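PDB 4XJU: sialidase B from Streptococcus pneumoniae serotype 4, which hydrolyses the alpha-(2->3)-, alpha-(2->6)- and alpha-(2->8)-glycosidic linkages of terminal sialic acid residues in oligosaccharides, glycoproteins and glycolipids. Local coordinates for residues Leu193-Gly198 with Ser221-Arg226; Phe206-Leu211 with Leu629-Asp634; Ala469-Gly474 with Asn499-Ala504. The protein carries 1 engineered substitution. All coordinates share one frame; numbering follows the deposited sequence.

Interaction 1 of 3, residues Leu193-Gly198 with Ser221-Arg226. With 19D ((1R,2R,3R,4R,5R,7R)-2-(acetylamino)-7-[(1R)-1,2-dihydroxyethyl]-4-fluoro-3-hydroxy-6,8-dioxabicyclo[3.2.1]octane-5-carboxylic acid), chain G.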
loop_
_atom_site.group_PDB
_atom_site.type_symbol
_atom_site.label_atom_id
_atom_site.label_comp_id
_atom_site.label_asym_id
_atom_site.label_seq_id
_atom_site.Cartn_x
_atom_site.Cartn_y
_atom_site.Cartn_z
ATOM N N LEU A 193 3.293 -0.049 -12.498
ATOM C CA LEU A 193 2.176 -0.193 -11.572
ATOM C C LEU A 193 1.427 -1.473 -11.908
ATOM O O LEU A 193 1.268 -1.823 -13.079
ATOM C CB LEU A 193 1.235 1.019 -11.643
ATOM C CG LEU A 193 1.850 2.403 -11.394
ATOM C CD1 LEU A 193 0.828 3.510 -11.638
ATOM C CD2 LEU A 193 2.395 2.519 -9.986
ATOM N N ILE A 194 1.003 -2.190 -10.874
ATOM C CA ILE A 194 0.130 -3.341 -11.052
ATOM C C ILE A 194 -1.286 -2.879 -10.730
ATOM O O ILE A 194 -2.191 -3.011 -11.556
ATOM C CB ILE A 194 0.523 -4.498 -10.114
ATOM C CG1 ILE A 194 1.970 -4.929 -10.378
ATOM C CG2 ILE A 194 -0.430 -5.678 -10.275
ATOM C CD1 ILE A 194 2.465 -6.048 -9.476
ATOM N N PHE A 195 -1.478 -2.353 -9.521
ATOM C CA PHE A 195 -2.738 -1.728 -9.116
ATOM C C PHE A 195 -2.539 -0.215 -9.187
ATOM O O PHE A 195 -1.463 0.277 -8.862
ATOM C CB PHE A 195 -3.085 -2.145 -7.676
ATOM C CG PHE A 195 -3.109 -3.640 -7.469
ATOM C CD1 PHE A 195 -4.233 -4.385 -7.806
ATOM C CD2 PHE A 195 -1.999 -4.302 -6.959
ATOM C CE1 PHE A 195 -4.255 -5.776 -7.625
ATOM C CE2 PHE A 195 -2.016 -5.692 -6.771
ATOM C CZ PHE A 195 -3.144 -6.422 -7.104
ATOM N N GLN A 196 -3.558 0.518 -9.624
ATOM C CA GLN A 196 -3.449 1.970 -9.772
ATOM C C GLN A 196 -4.818 2.645 -9.775
ATOM O O GLN A 196 -5.833 2.017 -10.072
ATOM C CB GLN A 196 -2.691 2.304 -11.065
ATOM C CG GLN A 196 -3.375 1.729 -12.308
ATOM C CD GLN A 196 -2.415 1.537 -13.464
ATOM O OE1 GLN A 196 -1.968 2.504 -14.077
ATOM N NE2 GLN A 196 -2.084 0.282 -13.758
ATOM N N SER A 197 -4.835 3.926 -9.432
ATOM C CA SER A 197 -6.065 4.699 -9.395
ATOM C C SER A 197 -6.766 4.662 -10.754
ATOM O O SER A 197 -6.133 4.860 -11.789
ATOM C CB SER A 197 -5.753 6.140 -8.991
ATOM O OG SER A 197 -5.028 6.150 -7.771
ATOM N N GLY A 198 -8.066 4.378 -10.744
ATOM C CA GLY A 198 -8.857 4.353 -11.962
ATOM C C GLY A 198 -8.956 2.975 -12.593
ATOM O O GLY A 198 -9.649 2.796 -13.595
ATOM N N SER A 221 -0.393 -11.532 -7.383
ATOM C CA SER A 221 -0.270 -10.457 -6.409
ATOM C C SER A 221 -1.628 -10.187 -5.787
ATOM O O SER A 221 -2.644 -10.210 -6.485
ATOM C CB SER A 221 0.219 -9.185 -7.103
ATOM O OG SER A 221 0.228 -8.115 -6.180
ATOM N N SER A 222 -1.647 -9.928 -4.481
ATOM C CA SER A 222 -2.842 -9.419 -3.828
ATOM C C SER A 222 -2.532 -8.095 -3.126
ATOM O O SER A 222 -1.363 -7.710 -2.972
ATOM C CB SER A 222 -3.455 -10.440 -2.854
ATOM O OG SER A 222 -2.574 -10.775 -1.798
ATOM N N ILE A 223 -3.581 -7.388 -2.726
ATOM C CA ILE A 223 -3.426 -6.055 -2.158
ATOM C C ILE A 223 -4.709 -5.621 -1.455
ATOM O O ILE A 223 -5.805 -6.107 -1.764
ATOM C CB ILE A 223 -3.072 -5.049 -3.267
ATOM C CG1 ILE A 223 -2.412 -3.797 -2.678
ATOM C CG2 ILE A 223 -4.319 -4.713 -4.096
ATOM C CD1 ILE A 223 -1.318 -3.234 -3.523
ATOM N N ASP A 224 -4.569 -4.702 -0.502
ATOM C CA ASP A 224 -5.719 -4.007 0.042
ATOM C C ASP A 224 -6.090 -2.929 -0.960
ATOM O O ASP A 224 -5.301 -2.010 -1.198
ATOM C CB ASP A 224 -5.354 -3.273 1.340
ATOM C CG ASP A 224 -5.326 -4.167 2.570
ATOM O OD1 ASP A 224 -5.099 -5.402 2.479
ATOM O OD2 ASP A 224 -5.514 -3.593 3.663
ATOM N N ALA A 225 -7.287 -3.013 -1.532
ATOM C CA ALA A 225 -7.834 -1.872 -2.270
ATOM C C ALA A 225 -8.565 -0.976 -1.260
ATOM O O ALA A 225 -9.655 -1.318 -0.795
ATOM C CB ALA A 225 -8.780 -2.341 -3.385
ATOM N N ARG A 226 -7.940 0.148 -0.880
ATOM C CA ARG A 226 -8.454 0.993 0.202
ATOM C C ARG A 226 -9.193 2.209 -0.344
ATOM O O ARG A 226 -8.610 3.055 -1.022
ATOM C CB ARG A 226 -7.310 1.411 1.150
ATOM C CG ARG A 226 -6.621 0.216 1.830
ATOM C CD ARG A 226 -5.843 0.617 3.080
ATOM N NE ARG A 226 -5.321 -0.568 3.780
ATOM C CZ ARG A 226 -4.611 -0.537 4.906
ATOM N NH1 ARG A 226 -4.321 0.619 5.489
ATOM N NH2 ARG A 226 -4.193 -1.673 5.446
HETATM C C1 19D G . 0.784 -0.350 9.836
HETATM O O1A 19D G . 1.612 -0.527 10.781
HETATM O O1B 19D G . 0.986 0.407 8.873
HETATM C C2 19D G . -0.512 -1.112 9.932
HETATM C C3 19D G . -1.141 -1.518 8.577
HETATM C C4 19D G . -1.916 -2.886 8.702
HETATM O O4 19D G . -2.835 -2.978 7.610
HETATM C C5 19D G . -2.708 -2.931 10.118
HETATM N N5 19D G . -3.429 -4.191 10.231
HETATM C C6 19D G . -1.721 -2.536 11.234
HETATM O O6 19D G . -0.402 -2.288 10.742
HETATM C C7 19D G . -2.053 -1.106 11.653
HETATM O O7 19D G . -1.404 -0.264 10.654
HETATM C C8 19D G . -1.722 -0.697 13.104
HETATM O O8 19D G . -0.339 -0.847 13.474
HETATM C C9 19D G . -2.566 -1.483 14.103
HETATM O O9 19D G . -2.071 -2.810 14.285
HETATM C C10 19D G . -4.584 -4.217 10.896
HETATM O O10 19D G . -5.060 -3.212 11.417
HETATM C C11 19D G . -5.260 -5.544 10.957
HETATM F F1 19D G . -1.706 -0.661 8.171
#

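Interaction 2 of 3, residues Phe206-Leu211 with Leu629-Asp634. With 19D ((1R,2R,3R,4R,5R,7R)-2-(acetylamino)-7-[(1R)-1,2-dihydroxyethyl]-4-fluoro-3-hydroxy-6,8-dioxabicyclo[3.2.1]octane-5-carboxylic acid), chain G.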
loop_
_atom_site.group_PDB
_atom_site.type_symbol
_atom_site.label_atom_id
_atom_site.label_comp_id
_atom_site.label_asym_id
_atom_site.label_seq_id
_atom_site.Cartn_x
_atom_site.Cartn_y
_atom_site.Cartn_z
ATOM N N PHE A 206 -4.016 2.091 -2.310
ATOM C CA PHE A 206 -3.639 0.687 -2.143
ATOM C C PHE A 206 -2.588 0.565 -1.062
ATOM O O PHE A 206 -1.735 1.444 -0.919
ATOM C CB PHE A 206 -3.096 0.119 -3.464
ATOM C CG PHE A 206 -4.088 0.180 -4.586
ATOM C CD1 PHE A 206 -5.045 -0.813 -4.736
ATOM C CD2 PHE A 206 -4.086 1.248 -5.468
ATOM C CE1 PHE A 206 -5.985 -0.745 -5.757
ATOM C CE2 PHE A 206 -5.016 1.321 -6.492
ATOM C CZ PHE A 206 -5.969 0.322 -6.635
ATOM N N ARG A 207 -2.656 -0.517 -0.293
ATOM C CA ARG A 207 -1.640 -0.815 0.704
ATOM C C ARG A 207 -1.537 -2.323 0.852
ATOM O O ARG A 207 -2.408 -3.065 0.391
ATOM C CB ARG A 207 -1.993 -0.180 2.069
ATOM C CG ARG A 207 -1.601 1.309 2.253
ATOM C CD ARG A 207 -1.275 1.623 3.725
ATOM N NE ARG A 207 -0.181 0.786 4.230
ATOM C CZ ARG A 207 0.158 0.680 5.513
ATOM N NH1 ARG A 207 -0.493 1.380 6.444
ATOM N NH2 ARG A 207 1.160 -0.121 5.867
ATOM N N ILE A 208 -0.472 -2.765 1.512
ATOM C CA ILE A 208 -0.296 -4.170 1.879
ATOM C C ILE A 208 -0.154 -5.111 0.661
ATOM O O ILE A 208 -0.949 -6.035 0.479
ATOM C CB ILE A 208 -1.430 -4.675 2.809
ATOM C CG1 ILE A 208 -1.886 -3.583 3.797
ATOM C CG2 ILE A 208 -0.968 -5.896 3.578
ATOM C CD1 ILE A 208 -0.766 -3.014 4.688
ATOM N N PRO A 209 0.885 -4.893 -0.159
ATOM C CA PRO A 209 1.106 -5.738 -1.341
ATOM C C PRO A 209 1.592 -7.136 -0.978
ATOM O O PRO A 209 2.274 -7.317 0.030
ATOM C CB PRO A 209 2.229 -5.009 -2.081
ATOM C CG PRO A 209 3.007 -4.308 -0.990
ATOM C CD PRO A 209 1.945 -3.879 0.008
ATOM N N THR A 210 1.238 -8.115 -1.811
ATOM C CA THR A 210 1.799 -9.459 -1.708
ATOM C C THR A 210 2.230 -9.921 -3.107
ATOM O O THR A 210 1.751 -9.399 -4.109
ATOM C CB THR A 210 0.784 -10.459 -1.164
ATOM O OG1 THR A 210 -0.122 -10.820 -2.215
ATOM C CG2 THR A 210 0.004 -9.879 0.034
ATOM N N LEU A 211 3.121 -10.910 -3.161
ATOM C CA LEU A 211 3.551 -11.532 -4.418
ATOM C C LEU A 211 3.818 -12.995 -4.146
ATOM O O LEU A 211 4.336 -13.351 -3.084
ATOM C CB LEU A 211 4.845 -10.913 -4.954
ATOM C CG LEU A 211 4.823 -9.540 -5.607
ATOM C CD1 LEU A 211 6.254 -9.071 -5.880
ATOM C CD2 LEU A 211 4.029 -9.610 -6.930
ATOM N N LEU A 629 7.217 -5.672 -5.052
ATOM C CA LEU A 629 6.061 -4.769 -5.045
ATOM C C LEU A 629 6.011 -4.166 -3.652
ATOM O O LEU A 629 5.890 -4.884 -2.664
ATOM C CB LEU A 629 4.764 -5.548 -5.320
ATOM C CG LEU A 629 3.424 -4.786 -5.389
ATOM C CD1 LEU A 629 3.403 -3.794 -6.539
ATOM C CD2 LEU A 629 2.259 -5.774 -5.528
ATOM N N PHE A 630 6.106 -2.848 -3.570
ATOM C CA PHE A 630 6.323 -2.197 -2.277
ATOM C C PHE A 630 5.648 -0.841 -2.186
ATOM O O PHE A 630 5.439 -0.172 -3.200
ATOM C CB PHE A 630 7.830 -2.054 -2.018
ATOM C CG PHE A 630 8.536 -1.179 -3.019
ATOM C CD1 PHE A 630 8.911 -1.677 -4.259
ATOM C CD2 PHE A 630 8.802 0.151 -2.727
ATOM C CE1 PHE A 630 9.564 -0.864 -5.187
ATOM C CE2 PHE A 630 9.459 0.965 -3.646
ATOM C CZ PHE A 630 9.836 0.460 -4.872
ATOM N N GLU A 631 5.310 -0.449 -0.959
ATOM C CA GLU A 631 4.824 0.895 -0.684
ATOM C C GLU A 631 5.982 1.878 -0.727
ATOM O O GLU A 631 6.831 1.884 0.178
ATOM C CB GLU A 631 4.165 0.924 0.707
ATOM C CG GLU A 631 2.966 -0.013 0.843
ATOM C CD GLU A 631 2.435 -0.105 2.263
ATOM O OE1 GLU A 631 3.149 0.310 3.207
ATOM O OE2 GLU A 631 1.296 -0.593 2.449
ATOM N N LYS A 632 6.034 2.702 -1.774
ATOM C CA LYS A 632 7.107 3.689 -1.899
ATOM C C LYS A 632 6.746 5.013 -1.228
ATOM O O LYS A 632 6.684 6.070 -1.869
ATOM C CB LYS A 632 7.502 3.933 -3.358
ATOM C CG LYS A 632 8.876 4.615 -3.489
ATOM C CD LYS A 632 9.187 5.047 -4.923
ATOM C CE LYS A 632 10.524 5.758 -4.983
ATOM N NZ LYS A 632 11.653 4.814 -4.704
ATOM N N TYR A 633 6.543 4.949 0.079
ATOM C CA TYR A 633 6.268 6.135 0.879
ATOM C C TYR A 633 6.284 5.715 2.323
ATOM O O TYR A 633 6.370 4.527 2.621
ATOM C CB TYR A 633 4.908 6.746 0.500
ATOM C CG TYR A 633 3.679 6.086 1.083
ATOM C CD1 TYR A 633 3.308 4.793 0.724
ATOM C CD2 TYR A 633 2.865 6.777 1.973
ATOM C CE1 TYR A 633 2.158 4.199 1.266
ATOM C CE2 TYR A 633 1.722 6.205 2.505
ATOM C CZ TYR A 633 1.372 4.923 2.146
ATOM O OH TYR A 633 0.231 4.372 2.677
ATOM N N ASP A 634 6.201 6.678 3.224
ATOM C CA ASP A 634 6.160 6.338 4.634
ATOM C C ASP A 634 4.699 6.149 5.043
ATOM O O ASP A 634 3.981 7.123 5.277
ATOM C CB ASP A 634 6.825 7.437 5.465
ATOM C CG ASP A 634 7.053 7.020 6.902
ATOM O OD1 ASP A 634 6.192 6.312 7.461
ATOM O OD2 ASP A 634 8.104 7.386 7.483
HETATM C C1 19D G . 0.784 -0.350 9.836
HETATM O O1A 19D G . 1.612 -0.527 10.781
HETATM O O1B 19D G . 0.986 0.407 8.873
HETATM C C2 19D G . -0.512 -1.112 9.932
HETATM C C3 19D G . -1.141 -1.518 8.577
HETATM C C4 19D G . -1.916 -2.886 8.702
HETATM O O4 19D G . -2.835 -2.978 7.610
HETATM C C5 19D G . -2.708 -2.931 10.118
HETATM N N5 19D G . -3.429 -4.191 10.231
HETATM C C6 19D G . -1.721 -2.536 11.234
HETATM O O6 19D G . -0.402 -2.288 10.742
HETATM C C7 19D G . -2.053 -1.106 11.653
HETATM O O7 19D G . -1.404 -0.264 10.654
HETATM C C8 19D G . -1.722 -0.697 13.104
HETATM O O8 19D G . -0.339 -0.847 13.474
HETATM C C9 19D G . -2.566 -1.483 14.103
HETATM O O9 19D G . -2.071 -2.810 14.285
HETATM C C10 19D G . -4.584 -4.217 10.896
HETATM O O10 19D G . -5.060 -3.212 11.417
HETATM C C11 19D G . -5.260 -5.544 10.957
HETATM F F1 19D G . -1.706 -0.661 8.171
#

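Interaction 3 of 3, residues Ala469-Gly474 with Asn499-Ala504. With 19D ((1R,2R,3R,4R,5R,7R)-2-(acetylamino)-7-[(1R)-1,2-dihydroxyethyl]-4-fluoro-3-hydroxy-6,8-dioxabicyclo[3.2.1]octane-5-carboxylic acid), chain G.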
loop_
_atom_site.group_PDB
_atom_site.type_symbol
_atom_site.label_atom_id
_atom_site.label_comp_id
_atom_site.label_asym_id
_atom_site.label_seq_id
_atom_site.Cartn_x
_atom_site.Cartn_y
_atom_site.Cartn_z
ATOM N N ALA A 469 1.240 -17.685 9.031
ATOM C CA ALA A 469 1.562 -17.040 10.308
ATOM C C ALA A 469 0.492 -15.998 10.635
ATOM O O ALA A 469 -0.012 -15.307 9.748
ATOM C CB ALA A 469 2.953 -16.390 10.245
ATOM N N THR A 470 0.125 -15.907 11.911
ATOM C CA THR A 470 -0.733 -14.831 12.393
ATOM C C THR A 470 -0.125 -14.348 13.697
ATOM O O THR A 470 0.753 -15.011 14.249
ATOM C CB THR A 470 -2.190 -15.275 12.624
ATOM O OG1 THR A 470 -2.269 -16.123 13.781
ATOM C CG2 THR A 470 -2.768 -16.009 11.376
ATOM N N TYR A 471 -0.587 -13.212 14.203
ATOM C CA TYR A 471 -0.066 -12.734 15.482
ATOM C C TYR A 471 -1.177 -12.254 16.413
ATOM O O TYR A 471 -2.253 -11.850 15.975
ATOM C CB TYR A 471 0.964 -11.609 15.276
ATOM C CG TYR A 471 0.380 -10.351 14.666
ATOM C CD1 TYR A 471 0.345 -10.183 13.285
ATOM C CD2 TYR A 471 -0.118 -9.327 15.465
ATOM C CE1 TYR A 471 -0.180 -9.032 12.717
ATOM C CE2 TYR A 471 -0.651 -8.165 14.908
ATOM C CZ TYR A 471 -0.677 -8.026 13.531
ATOM O OH TYR A 471 -1.210 -6.883 12.962
ATOM N N THR A 472 -0.903 -12.293 17.710
ATOM C CA THR A 472 -1.810 -11.688 18.675
ATOM C C THR A 472 -0.944 -11.236 19.843
ATOM O O THR A 472 0.283 -11.369 19.781
ATOM C CB THR A 472 -2.940 -12.669 19.099
ATOM O OG1 THR A 472 -3.886 -11.994 19.937
ATOM C CG2 THR A 472 -2.370 -13.864 19.844
ATOM N N SER A 473 -1.547 -10.680 20.888
ATOM C CA SER A 473 -0.747 -10.238 22.025
ATOM C C SER A 473 0.066 -11.397 22.597
ATOM O O SER A 473 -0.484 -12.452 22.931
ATOM C CB SER A 473 -1.622 -9.628 23.121
ATOM O OG SER A 473 -0.808 -9.135 24.172
ATOM N N GLY A 474 1.383 -11.213 22.657
ATOM C CA GLY A 474 2.261 -12.168 23.319
ATOM C C GLY A 474 2.667 -13.422 22.560
ATOM O O GLY A 474 3.414 -14.248 23.103
ATOM N N ASN A 499 1.608 -6.396 22.929
ATOM C CA ASN A 499 1.155 -5.282 22.094
ATOM C C ASN A 499 1.947 -5.064 20.800
ATOM O O ASN A 499 1.994 -3.949 20.276
ATOM C CB ASN A 499 1.120 -3.985 22.911
ATOM C CG ASN A 499 0.259 -4.108 24.151
ATOM O OD1 ASN A 499 -0.587 -4.997 24.239
ATOM N ND2 ASN A 499 0.468 -3.212 25.118
ATOM N N ALA A 500 2.556 -6.124 20.280
ATOM C CA ALA A 500 3.361 -5.999 19.068
ATOM C C ALA A 500 2.526 -6.272 17.819
ATOM O O ALA A 500 1.676 -7.157 17.808
ATOM C CB ALA A 500 4.560 -6.939 19.116
ATOM N N THR A 501 2.782 -5.508 16.769
ATOM C CA THR A 501 2.276 -5.845 15.450
ATOM C C THR A 501 3.300 -6.801 14.857
ATOM O O THR A 501 4.144 -6.402 14.060
ATOM C CB THR A 501 2.130 -4.581 14.592
ATOM O OG1 THR A 501 1.292 -3.648 15.287
ATOM C CG2 THR A 501 1.500 -4.898 13.241
ATOM N N ALA A 502 3.233 -8.066 15.270
ATOM C CA ALA A 502 4.309 -9.008 14.993
ATOM C C ALA A 502 4.109 -9.683 13.644
ATOM O O ALA A 502 3.955 -10.913 13.558
ATOM C CB ALA A 502 4.432 -10.037 16.111
ATOM N N GLU A 503 4.117 -8.868 12.593
ATOM C CA GLU A 503 3.962 -9.376 11.233
ATOM C C GLU A 503 5.160 -10.250 10.881
ATOM O O GLU A 503 6.321 -9.814 10.948
ATOM C CB GLU A 503 3.781 -8.217 10.248
ATOM C CG GLU A 503 2.481 -7.432 10.489
ATOM C CD GLU A 503 2.541 -6.010 9.963
ATOM O OE1 GLU A 503 1.463 -5.429 9.664
ATOM O OE2 GLU A 503 3.664 -5.464 9.838
ATOM N N ALA A 504 4.862 -11.495 10.517
ATOM C CA ALA A 504 5.881 -12.530 10.390
ATOM C C ALA A 504 5.832 -13.137 8.996
ATOM O O ALA A 504 4.743 -13.374 8.457
ATOM C CB ALA A 504 5.656 -13.610 11.443
HETATM C C1 19D G . 0.784 -0.350 9.836
HETATM O O1A 19D G . 1.612 -0.527 10.781
HETATM O O1B 19D G . 0.986 0.407 8.873
HETATM C C2 19D G . -0.512 -1.112 9.932
HETATM C C3 19D G . -1.141 -1.518 8.577
HETATM C C4 19D G . -1.916 -2.886 8.702
HETATM O O4 19D G . -2.835 -2.978 7.610
HETATM C C5 19D G . -2.708 -2.931 10.118
HETATM N N5 19D G . -3.429 -4.191 10.231
HETATM C C6 19D G . -1.721 -2.536 11.234
HETATM O O6 19D G . -0.402 -2.288 10.742
HETATM C C7 19D G . -2.053 -1.106 11.653
HETATM O O7 19D G . -1.404 -0.264 10.654
HETATM C C8 19D G . -1.722 -0.697 13.104
HETATM O O8 19D G . -0.339 -0.847 13.474
HETATM C C9 19D G . -2.566 -1.483 14.103
HETATM O O9 19D G . -2.071 -2.810 14.285
HETATM C C10 19D G . -4.584 -4.217 10.896
HETATM O O10 19D G . -5.060 -3.212 11.417
HETATM C C11 19D G . -5.260 -5.544 10.957
HETATM F F1 19D G . -1.706 -0.661 8.171
HETATM O O HOH W 1 -0.808 -6.619 10.436
HETATM O O HOH W 2 2.245 -9.739 18.708
HETATM O O HOH W 3 2.807 -9.169 21.421
#

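Interaction 1 of 3, residues Leu193-Gly198 with Ser221-Arg226
The first torsion of Phe195 (chi1 -54°) sets its CG anti to the carbonyl carbon, and the ring then lies across Ile223. In Ile223 it is CG1 that stands anti to the backbone N. This leaves CG2 in the crowded position between N and the carbonyl carbon, and CG2 is the branch that meets the ring. Ile223 CG2 sits over the centre of the Phe195 ring, 3.4 Å from its centroid and 2° off the normal. This is a CH-pi contact. Ile223 CD1 adds a second touch, 3.7 Å from Phe195 CD2. The opposite face of the ring carries Ile194 CG2, offset toward the rim. Ser221 meets the ring at its edge, with Ser221 OG 3.4 Å from Phe195 CE2. That hydroxyl is hydrogen-bonded to Thr210 O on the neighbouring strand.

Strand 219-226 belongs to a four-stranded antiparallel sheet, a blade of the sialidase beta-propeller. Residues 193-198 lie in the loop that precedes strand 205-213, the edge strand of this blade, and they pack against one side of strand 219-226. Farther along that strand, Arg226 and Asp224 form a salt bridge. The extended arginine grips one oxygen side-on, with Arg226 NE 3.0 Å and Arg226 NH2 2.9 Å from Asp224 OD2. Arg226 NE meets the anti lone pair of Asp224 OD2, while NH2 comes from above the carboxylate plane. Asp224 OD1 is held by Asp289 N. With its guanidinium positioned this way, Arg226 NH2 donates to O4 of the bound 19D at 2.9 Å.

Interaction 2 of 3, residues Phe206-Leu211 with Leu629-Asp634
Glu631 OE2 takes two strong hydrogen bonds from 206-211. Arg207 NE donates to Glu631 OE2 at 2.7 Å in a nearly straight bond (178°), part of a salt bridge. Ile208 N donates at 3.0 Å to Glu631 OE2. The two donors reach this oxygen from opposite faces of the carboxylate plane. OE2 lies in the guanidinium plane of Arg207, yet the two flat groups are turned 64° apart. A weak bond joins Arg207 NH2 to Glu631 OE1, which also accepts from Tyr615 N and Ser635 OG. The Arg207 chain is bent at chi2 and chi3 (58°), and its NH1 and NH2 both donate to 19D O1B, at 3.0 and 3.1 Å respectively.

Phe206-Arg207-Ile208-Pro209 is the F(Y)RIP motif of sialidases. Its arginine is probably a substrate-binding residue, as in related sialidases, consistent with the grip on the ligand carboxylate. Here the motif joins the strand 205-213 sheet to the strand 626-631 sheet of the propeller.

Tyr633 crosses Arg207 at about a right angle, its OH 3.3 Å from Arg207 CD. Beyond the charges the contact turns apolar. Pro209 CB lies 3.5 Å from Leu629 CG. Leu211 crosses Leu629, with Leu211 CD1 3.9 Å from Leu629 CB.

Interaction 3 of 3, residues Ala469-Gly474 with Asn499-Ala504
Tyr471 spreads its ring along 500-503, and its first torsion explains how. With chi1 at 65°, CG sits between the backbone N and the carbonyl carbon, and the ring lies against the loop backbone. Ala502 N and Thr501 C lie over one ring face, both offset toward the rim. At the root of the side chain, Tyr471 CB is 3.9 Å from Ala502 CB. At the far end, Tyr471 OH is 3.4 Å from Thr501 CG2. Thr501 has this methyl anti to its own N, while OG1, anti to the carbonyl carbon (chi1 -56°), faces the dihydroxyethyl tail of 19D, with no hydrogen bond between them. Glu503 is extended beyond CG and runs beside Tyr471, pointing the same way. Its carboxylate stands nearly perpendicular to the ring, with the planes 84° apart. Glu503 CG is 3.8 Å from Tyr471 CE1.

The loop carries consecutive inverse gamma turns centred on Thr501 and Ala502, just before strand 504-510 of the next propeller sheet. It brings Glu503, a predicted active-site residue, to the pocket. Glu503 OE1 is hydrogen-bonded to Tyr615 OH, the probable nucleophile, and OE2 forms a salt bridge with Arg519. This matches the tyrosine-glutamate pair of sialidases, in which the glutamate is thought to assist the nucleophilic tyrosine.

Water links the two segments, which share no direct hydrogen bond. One water lies in the ring plane, 2.6 Å from Tyr471 OH, and also reaches Glu503 OE1. A second donates 2.8 Å bonds to both Thr472 O and Ala500 O. Near the exposed end, a third accepts from Gly474 N and Ala500 N.

How the interactions relate
Interactions 1 and 2 occupy the same buried core and share one sheet, since strands 205-213 and 219-226 are neighbours in it. They touch directly: Ser222 OG lies 2.5 Å from Thr210 OG1, a probable hydrogen bond, and their centres are 9 Å apart. Their chemistry differs. Across its two segments interaction 1 is mostly apolar packing on a ring, with one hydroxyl at its edge, whereas interaction 2 is a salt bridge backed by aliphatic contacts. Interaction 3 belongs to other sheets, about 19 Å from interaction 2 between centres. It too is mostly buried, but runs out to exposed Ser473 and Asn499 and relies on bridging waters. All three reach 19D, interactions 1 and 2 from one shared sheet.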